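Local coordinates for RagA protein (Porphyromonas gingivalis, PDB 6SLN) that probably imports nutrients across the outer membrane as a TonB-dependent transporter, a beta-barrel filled by a plug domain, at residues A[165-169]-A[170-174]; A[395-398]-A[399-403]; A[888-891]-A[892-896]. All blocks are in the same frame, centred on the assembly; numbering follows the deposited sequence.

How the contacts relate
From the N terminus, contact 1 comes first, in the plug, where the turn after strand 165-166 runs into helix 169-173. Contact 2 follows in the long connection between barrel strands 363-377 and 435-450, as the chain leaves helix 390-396 and rounds a beta turn. Contact 3 comes last, in the connection between strands 857-873 and 921-937. Each is one continuous stretch, so none encloses or crosses another. Contact 1 stands apart, its centre about 42 Å from that of contact 2. Contacts 2 and 3 touch: T396 O lies 2.9 Å from N889 N, a probable hydrogen bond, and this backbone link joins two barrel connections far apart in sequence.

Contact 1 (A[165-169]-A[170-174]); sequences MQTSL and DVVAT
S168 caps helix 169-173 of the plug domain: its OG accepts from V171 N at 2.8 Å, and the N-H points almost straight at the oxygen, 166°. This is the N-cap motif, in which a hydroxyl takes an amide of the first turn that has no preceding helical carbonyl to pair with. The same residue also starts the main-chain ladder, since S168 O accepts from V172 N at 2.9 Å. One serine thus receives two successive amides, one on its side chain and one on its backbone. The next rung is A173 N to L169 O, again 2.9 Å.

Below the cap the contact is apolar. The methyl CG2 of T167 stands anti to its own backbone nitrogen (chi1, measured to OG1, is -58°) and meets two valines, lying 3.5 Å from V171 CG1 and 3.5 Å from V172 CG2. The same torsion leaves OG1 of T167 on the strand side, where it donates to M165 O at 2.9 Å from well above the carbonyl plane. The threonine is therefore divided, methyl to the helix and hydroxyl to the strand. L169 adds a second patch, with CD2 3.8 Å from V172 CB.

Further out, T167 pairs through its backbone with Y160, and V172 packs on V162 and I118, all within the plug. V171 touches Q441 and N443 on barrel strand 435-450, while A173 O accepts from R348 NE. At the far end of the helix, T174 turns its hydroxyl back along the chain, and OG1 donates to V171 O at 2.6 Å.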
loop_
_atom_site.group_PDB
_atom_site.type_symbol
_atom_site.label_atom_id
_atom_site.label_comp_id
_atom_site.label_asym_id
_atom_site.label_seq_id
_atom_site.Cartn_x
_atom_site.Cartn_y
_atom_site.Cartn_z
ATOM N N MET A 165 -7.464 -2.670 30.458
ATOM C CA MET A 165 -7.506 -3.111 29.073
ATOM C C MET A 165 -6.318 -3.988 28.720
ATOM O O MET A 165 -5.161 -3.592 28.909
ATOM C CB MET A 165 -7.581 -1.938 28.106
ATOM C CG MET A 165 -8.990 -1.753 27.611
ATOM S SD MET A 165 -8.999 -0.955 26.038
ATOM C CE MET A 165 -8.215 -2.178 25.043
ATOM N N GLN A 166 -6.622 -5.177 28.198
ATOM C CA GLN A 166 -5.617 -6.007 27.561
ATOM C C GLN A 166 -4.826 -5.174 26.570
ATOM O O GLN A 166 -5.374 -4.690 25.574
ATOM C CB GLN A 166 -6.280 -7.187 26.848
ATOM C CG GLN A 166 -6.884 -8.222 27.749
ATOM C CD GLN A 166 -7.169 -9.505 27.006
ATOM O OE1 GLN A 166 -6.555 -9.782 25.965
ATOM N NE2 GLN A 166 -8.104 -10.300 27.529
ATOM N N THR A 167 -3.541 -4.996 26.854
ATOM C CA THR A 167 -2.651 -4.202 26.025
ATOM C C THR A 167 -1.491 -5.061 25.549
ATOM O O THR A 167 -0.935 -5.847 26.323
ATOM C CB THR A 167 -2.123 -3.006 26.806
ATOM O OG1 THR A 167 -3.223 -2.210 27.270
ATOM C CG2 THR A 167 -1.208 -2.166 25.942
ATOM N N SER A 168 -1.134 -4.918 24.272
ATOM C CA SER A 168 0.086 -5.545 23.773
ATOM C C SER A 168 1.300 -4.945 24.466
ATOM O O SER A 168 1.265 -3.807 24.938
ATOM C CB SER A 168 0.229 -5.354 22.262
ATOM O OG SER A 168 0.987 -4.191 21.964
ATOM N N LEU A 169 2.386 -5.714 24.524
ATOM C CA LEU A 169 3.590 -5.163 25.136
ATOM C C LEU A 169 4.184 -4.061 24.271
ATOM O O LEU A 169 4.756 -3.104 24.803
ATOM C CB LEU A 169 4.632 -6.261 25.410
ATOM C CG LEU A 169 4.798 -6.638 26.895
ATOM C CD1 LEU A 169 6.137 -7.307 27.212
ATOM C CD2 LEU A 169 4.574 -5.447 27.833
ATOM N N ASP A 170 4.047 -4.159 22.945
ATOM C CA ASP A 170 4.497 -3.066 22.085
ATOM C C ASP A 170 3.739 -1.780 22.399
ATOM O O ASP A 170 4.337 -0.697 22.484
ATOM C CB ASP A 170 4.328 -3.437 20.609
ATOM C CG ASP A 170 5.164 -4.638 20.201
ATOM O OD1 ASP A 170 6.336 -4.733 20.634
ATOM O OD2 ASP A 170 4.646 -5.489 19.443
ATOM N N VAL A 171 2.421 -1.881 22.585
ATOM C CA VAL A 171 1.643 -0.693 22.915
ATOM C C VAL A 171 2.026 -0.212 24.313
ATOM O O VAL A 171 1.960 0.986 24.611
ATOM C CB VAL A 171 0.129 -0.999 22.768
ATOM C CG1 VAL A 171 -0.737 0.110 23.338
ATOM C CG2 VAL A 171 -0.250 -1.242 21.297
ATOM N N VAL A 172 2.467 -1.127 25.180
ATOM C CA VAL A 172 2.945 -0.727 26.502
ATOM C C VAL A 172 4.234 0.080 26.383
ATOM O O VAL A 172 4.426 1.059 27.108
ATOM C CB VAL A 172 3.130 -1.956 27.412
ATOM C CG1 VAL A 172 3.883 -1.558 28.671
ATOM C CG2 VAL A 172 1.797 -2.545 27.780
ATOM N N ALA A 173 5.131 -0.308 25.462
ATOM C CA ALA A 173 6.328 0.489 25.187
ATOM C C ALA A 173 6.014 1.898 24.662
ATOM O O ALA A 173 6.831 2.812 24.842
ATOM C CB ALA A 173 7.223 -0.237 24.181
ATOM N N THR A 174 4.873 2.099 23.993
ATOM C CA THR A 174 4.517 3.439 23.533
ATOM C C THR A 174 3.962 4.311 24.651
ATOM O O THR A 174 3.554 5.445 24.380
ATOM C CB THR A 174 3.492 3.385 22.384
ATOM O OG1 THR A 174 2.200 2.968 22.871
ATOM C CG2 THR A 174 3.963 2.446 21.248
#

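Contact 2 (A[395-398]-A[399-403])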
loop_
_atom_site.group_PDB
_atom_site.type_symbol
_atom_site.label_atom_id
_atom_site.label_comp_id
_atom_site.label_asym_id
_atom_site.label_seq_id
_atom_site.Cartn_x
_atom_site.Cartn_y
_atom_site.Cartn_z
ATOM N N LEU A 395 34.328 -10.725 16.528
ATOM C CA LEU A 395 35.320 -11.746 16.830
ATOM C C LEU A 395 35.924 -12.339 15.565
ATOM O O LEU A 395 37.131 -12.566 15.501
ATOM C CB LEU A 395 34.697 -12.863 17.669
ATOM C CG LEU A 395 33.999 -12.506 18.983
ATOM C CD1 LEU A 395 33.568 -13.771 19.690
ATOM C CD2 LEU A 395 34.870 -11.635 19.889
ATOM N N THR A 396 35.123 -12.614 14.546
ATOM C CA THR A 396 35.598 -13.506 13.493
ATOM C C THR A 396 36.231 -12.800 12.309
ATOM O O THR A 396 36.706 -13.482 11.398
ATOM C CB THR A 396 34.460 -14.411 12.983
ATOM O OG1 THR A 396 33.312 -13.617 12.663
ATOM C CG2 THR A 396 34.105 -15.396 14.050
ATOM N N MET A 397 36.233 -11.484 12.267
ATOM C CA MET A 397 36.871 -10.813 11.140
ATOM C C MET A 397 38.386 -10.915 11.289
ATOM O O MET A 397 38.920 -10.578 12.356
ATOM C CB MET A 397 36.425 -9.340 11.039
ATOM C CG MET A 397 35.037 -9.111 10.389
ATOM S SD MET A 397 34.903 -9.813 8.738
ATOM C CE MET A 397 36.235 -9.069 7.830
ATOM N N PRO A 398 39.100 -11.422 10.281
ATOM C CA PRO A 398 40.564 -11.331 10.294
ATOM C C PRO A 398 40.987 -9.920 10.658
ATOM O O PRO A 398 40.490 -8.946 10.112
ATOM C CB PRO A 398 40.958 -11.677 8.854
ATOM C CG PRO A 398 39.836 -12.508 8.346
ATOM C CD PRO A 398 38.593 -11.982 9.016
ATOM N N ARG A 399 41.883 -9.811 11.623
ATOM C CA ARG A 399 42.270 -8.496 12.101
ATOM C C ARG A 399 43.142 -7.730 11.111
ATOM O O ARG A 399 43.307 -6.520 11.280
ATOM C CB ARG A 399 42.963 -8.641 13.451
ATOM C CG ARG A 399 42.029 -8.493 14.626
ATOM C CD ARG A 399 41.076 -9.658 14.718
ATOM N NE ARG A 399 40.306 -9.574 15.946
ATOM C CZ ARG A 399 38.990 -9.464 15.991
ATOM N NH1 ARG A 399 38.273 -9.440 14.868
ATOM N NH2 ARG A 399 38.396 -9.372 17.167
ATOM N N TYR A 400 43.652 -8.374 10.064
ATOM C CA TYR A 400 44.376 -7.681 9.007
ATOM C C TYR A 400 43.455 -7.099 7.946
ATOM O O TYR A 400 43.941 -6.488 6.984
ATOM C CB TYR A 400 45.399 -8.606 8.340
ATOM C CG TYR A 400 44.911 -9.994 7.964
ATOM C CD1 TYR A 400 44.136 -10.210 6.826
ATOM C CD2 TYR A 400 45.259 -11.098 8.733
ATOM C CE1 TYR A 400 43.716 -11.477 6.470
ATOM C CE2 TYR A 400 44.839 -12.376 8.394
ATOM C CZ TYR A 400 44.063 -12.566 7.265
ATOM O OH TYR A 400 43.642 -13.851 6.934
ATOM N N TYR A 401 42.151 -7.286 8.092
ATOM C CA TYR A 401 41.163 -6.620 7.260
ATOM C C TYR A 401 40.713 -5.372 7.996
ATOM O O TYR A 401 40.337 -5.438 9.169
ATOM C CB TYR A 401 39.969 -7.532 6.970
ATOM C CG TYR A 401 40.280 -8.536 5.919
ATOM C CD1 TYR A 401 41.121 -8.219 4.865
ATOM C CD2 TYR A 401 39.781 -9.826 6.003
ATOM C CE1 TYR A 401 41.425 -9.148 3.897
ATOM C CE2 TYR A 401 40.094 -10.772 5.055
ATOM C CZ TYR A 401 40.912 -10.434 4.000
ATOM O OH TYR A 401 41.196 -11.383 3.041
ATOM N N ASN A 402 40.755 -4.240 7.305
ATOM C CA ASN A 402 40.638 -2.930 7.941
ATOM C C ASN A 402 39.501 -2.159 7.299
ATOM O O ASN A 402 39.602 -1.792 6.110
ATOM C CB ASN A 402 41.947 -2.156 7.808
ATOM C CG ASN A 402 41.928 -0.835 8.542
ATOM O OD1 ASN A 402 41.148 -0.612 9.466
ATOM N ND2 ASN A 402 42.788 0.045 8.132
ATOM N N PRO A 403 38.419 -1.890 8.028
ATOM C CA PRO A 403 37.332 -1.075 7.472
ATOM C C PRO A 403 37.478 0.414 7.741
ATOM O O PRO A 403 36.532 1.158 7.483
ATOM C CB PRO A 403 36.100 -1.638 8.204
ATOM C CG PRO A 403 36.647 -1.971 9.588
ATOM C CD PRO A 403 38.126 -2.325 9.403
#
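The R399 guanidinium has L395 O over one face and M397 O at its edge; the Y400 ring carries CB of P398 over one face, and the Y401 ring in turn receives Y400 CE1 over one of its own. Of these two arginine contacts the one at the edge is a hydrogen bond: NH1 donates to M397 O at 2.8 Å, in the carbonyl plane and on a lone pair. A bend at chi2 (69°) folds the arginine chain back toward the end of helix 390-396, where NH2 bonds V394 O. Placing this cation among carbonyls at a helix C terminus is probably favourable electrostatically.

P398 serves both tyrosines. Its CB sits 3.8 Å from the centroid of the Y400 ring and 19° off the normal, a CH-pi contact, while CG meets Y401 obliquely, 3.6 Å from CD2. Y400 can lie over the proline because its CG is placed between backbone nitrogen and carbonyl carbon (chi1 46°). The methyl CE of M397 closes on Y401 CD2 at 4.1 Å.

The frame is a type I beta turn from P398 to Y401, closed by Y401 N donating to P398 O at 3.1 Å. Beyond it the tyrosine hydroxyls are held, Y400 OH by Q249 and Y401 OH by the backbone of Y417. Helix 242-252 covers P398 and Y400 through L245, helix 301-305 brings W301 against M397 and R399, and helix 234-237 lays L236 on L395 and R399.

Contact 3 (A[888-891]-A[892-896]); sequences LNKD and KMLLN
D891 reaches forward to M893, its CB lying 3.6 Å from M893 CG. CG of the aspartate stands anti to the backbone nitrogen (chi1 -172°), on the carbonyl side, which carries the carboxylate forward over the next residues. OD1 then accepts from M893 N at 2.7 Å along a nearly straight line, 165°, through the lone pair that faces away from OD2. OD2 has its partner outside this stretch, a weak hydrogen bond from N238 ND2.

A side-chain oxygen bonded to the amide two residues on makes an Asx turn, and here it leads directly into the 3-10 segment 892-895. The main chain of the same aspartate supplies the first of the 3-10 bonds, D891 O accepting from L894 N at 3.0 Å; L895 N repeats the pattern with K892 O.

Ahead of the turn, K890 lays its aliphatic part against L894, with CB 3.8 Å from CD1 and CG and CD close by. The lysine chain then leads away, and NZ bonds the carbonyls of L885 and N881. K892 goes elsewhere with its ammonium, forming a salt bridge from NZ to OE1 of E244 on helix 242-252.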
loop_
_atom_site.group_PDB
_atom_site.type_symbol
_atom_site.label_atom_id
_atom_site.label_comp_id
_atom_site.label_asym_id
_atom_site.label_seq_id
_atom_site.Cartn_x
_atom_site.Cartn_y
_atom_site.Cartn_z
ATOM N N LEU A 888 38.095 -17.437 9.026
ATOM C CA LEU A 888 37.642 -16.619 10.135
ATOM C C LEU A 888 38.701 -16.561 11.218
ATOM O O LEU A 888 39.419 -17.537 11.465
ATOM C CB LEU A 888 36.347 -17.157 10.736
ATOM C CG LEU A 888 35.260 -17.506 9.739
ATOM C CD1 LEU A 888 34.053 -18.062 10.477
ATOM C CD2 LEU A 888 34.911 -16.267 8.962
ATOM N N ASN A 889 38.769 -15.407 11.879
ATOM C CA ASN A 889 39.629 -15.279 13.045
ATOM C C ASN A 889 39.175 -16.272 14.101
ATOM O O ASN A 889 37.975 -16.508 14.269
ATOM C CB ASN A 889 39.581 -13.854 13.594
ATOM C CG ASN A 889 40.702 -13.562 14.572
ATOM O OD1 ASN A 889 41.848 -13.984 14.366
ATOM N ND2 ASN A 889 40.383 -12.830 15.644
ATOM N N LYS A 890 40.144 -16.873 14.791
ATOM C CA LYS A 890 39.921 -17.972 15.717
ATOM C C LYS A 890 40.512 -17.649 17.083
ATOM O O LYS A 890 41.330 -16.739 17.235
ATOM C CB LYS A 890 40.537 -19.273 15.185
ATOM C CG LYS A 890 40.008 -19.705 13.842
ATOM C CD LYS A 890 38.645 -20.382 13.978
ATOM C CE LYS A 890 37.944 -20.520 12.625
ATOM N NZ LYS A 890 38.727 -21.243 11.572
ATOM N N ASP A 891 40.083 -18.422 18.077
ATOM C CA ASP A 891 40.645 -18.330 19.417
ATOM C C ASP A 891 42.124 -18.729 19.424
ATOM O O ASP A 891 42.523 -19.704 18.778
ATOM C CB ASP A 891 39.848 -19.221 20.369
ATOM C CG ASP A 891 40.246 -19.043 21.813
ATOM O OD1 ASP A 891 41.451 -19.204 22.122
ATOM O OD2 ASP A 891 39.351 -18.763 22.647
ATOM N N LYS A 892 42.939 -17.969 20.178
ATOM C CA LYS A 892 44.370 -18.251 20.307
ATOM C C LYS A 892 44.659 -19.709 20.659
ATOM O O LYS A 892 45.764 -20.192 20.395
ATOM C CB LYS A 892 45.008 -17.356 21.383
ATOM C CG LYS A 892 45.290 -15.921 20.968
ATOM C CD LYS A 892 45.587 -15.038 22.174
ATOM C CE LYS A 892 45.780 -13.565 21.782
ATOM N NZ LYS A 892 47.114 -13.243 21.176
ATOM N N MET A 893 43.692 -20.422 21.246
ATOM C CA MET A 893 43.935 -21.806 21.639
ATOM C C MET A 893 44.331 -22.676 20.451
ATOM O O MET A 893 45.110 -23.625 20.615
ATOM C CB MET A 893 42.700 -22.363 22.347
ATOM C CG MET A 893 41.415 -22.291 21.504
ATOM S SD MET A 893 40.202 -23.574 21.878
ATOM C CE MET A 893 39.704 -23.060 23.513
ATOM N N LEU A 894 43.842 -22.366 19.244
ATOM C CA LEU A 894 44.148 -23.248 18.123
ATOM C C LEU A 894 45.613 -23.188 17.719
ATOM O O LEU A 894 46.043 -23.988 16.882
ATOM C CB LEU A 894 43.258 -22.932 16.924
ATOM C CG LEU A 894 41.756 -22.996 17.238
ATOM C CD1 LEU A 894 40.879 -22.997 15.977
ATOM C CD2 LEU A 894 41.416 -24.189 18.150
ATOM N N LEU A 895 46.392 -22.269 18.293
ATOM C CA LEU A 895 47.819 -22.264 18.027
ATOM C C LEU A 895 48.515 -23.413 18.733
ATOM O O LEU A 895 49.595 -23.823 18.295
ATOM C CB LEU A 895 48.438 -20.937 18.459
ATOM C CG LEU A 895 47.780 -19.697 17.874
ATOM C CD1 LEU A 895 48.005 -18.499 18.790
ATOM C CD2 LEU A 895 48.326 -19.442 16.490
ATOM N N ASN A 896 47.913 -23.942 19.804
ATOM C CA ASN A 896 48.443 -25.091 20.526
ATOM C C ASN A 896 47.759 -26.405 20.130
ATOM O O ASN A 896 47.697 -27.337 20.936
ATOM C CB ASN A 896 48.334 -24.858 22.033
ATOM C CG ASN A 896 49.477 -25.499 22.795
ATOM O OD1 ASN A 896 50.429 -26.004 22.196
ATOM N ND2 ASN A 896 49.391 -25.485 24.120
#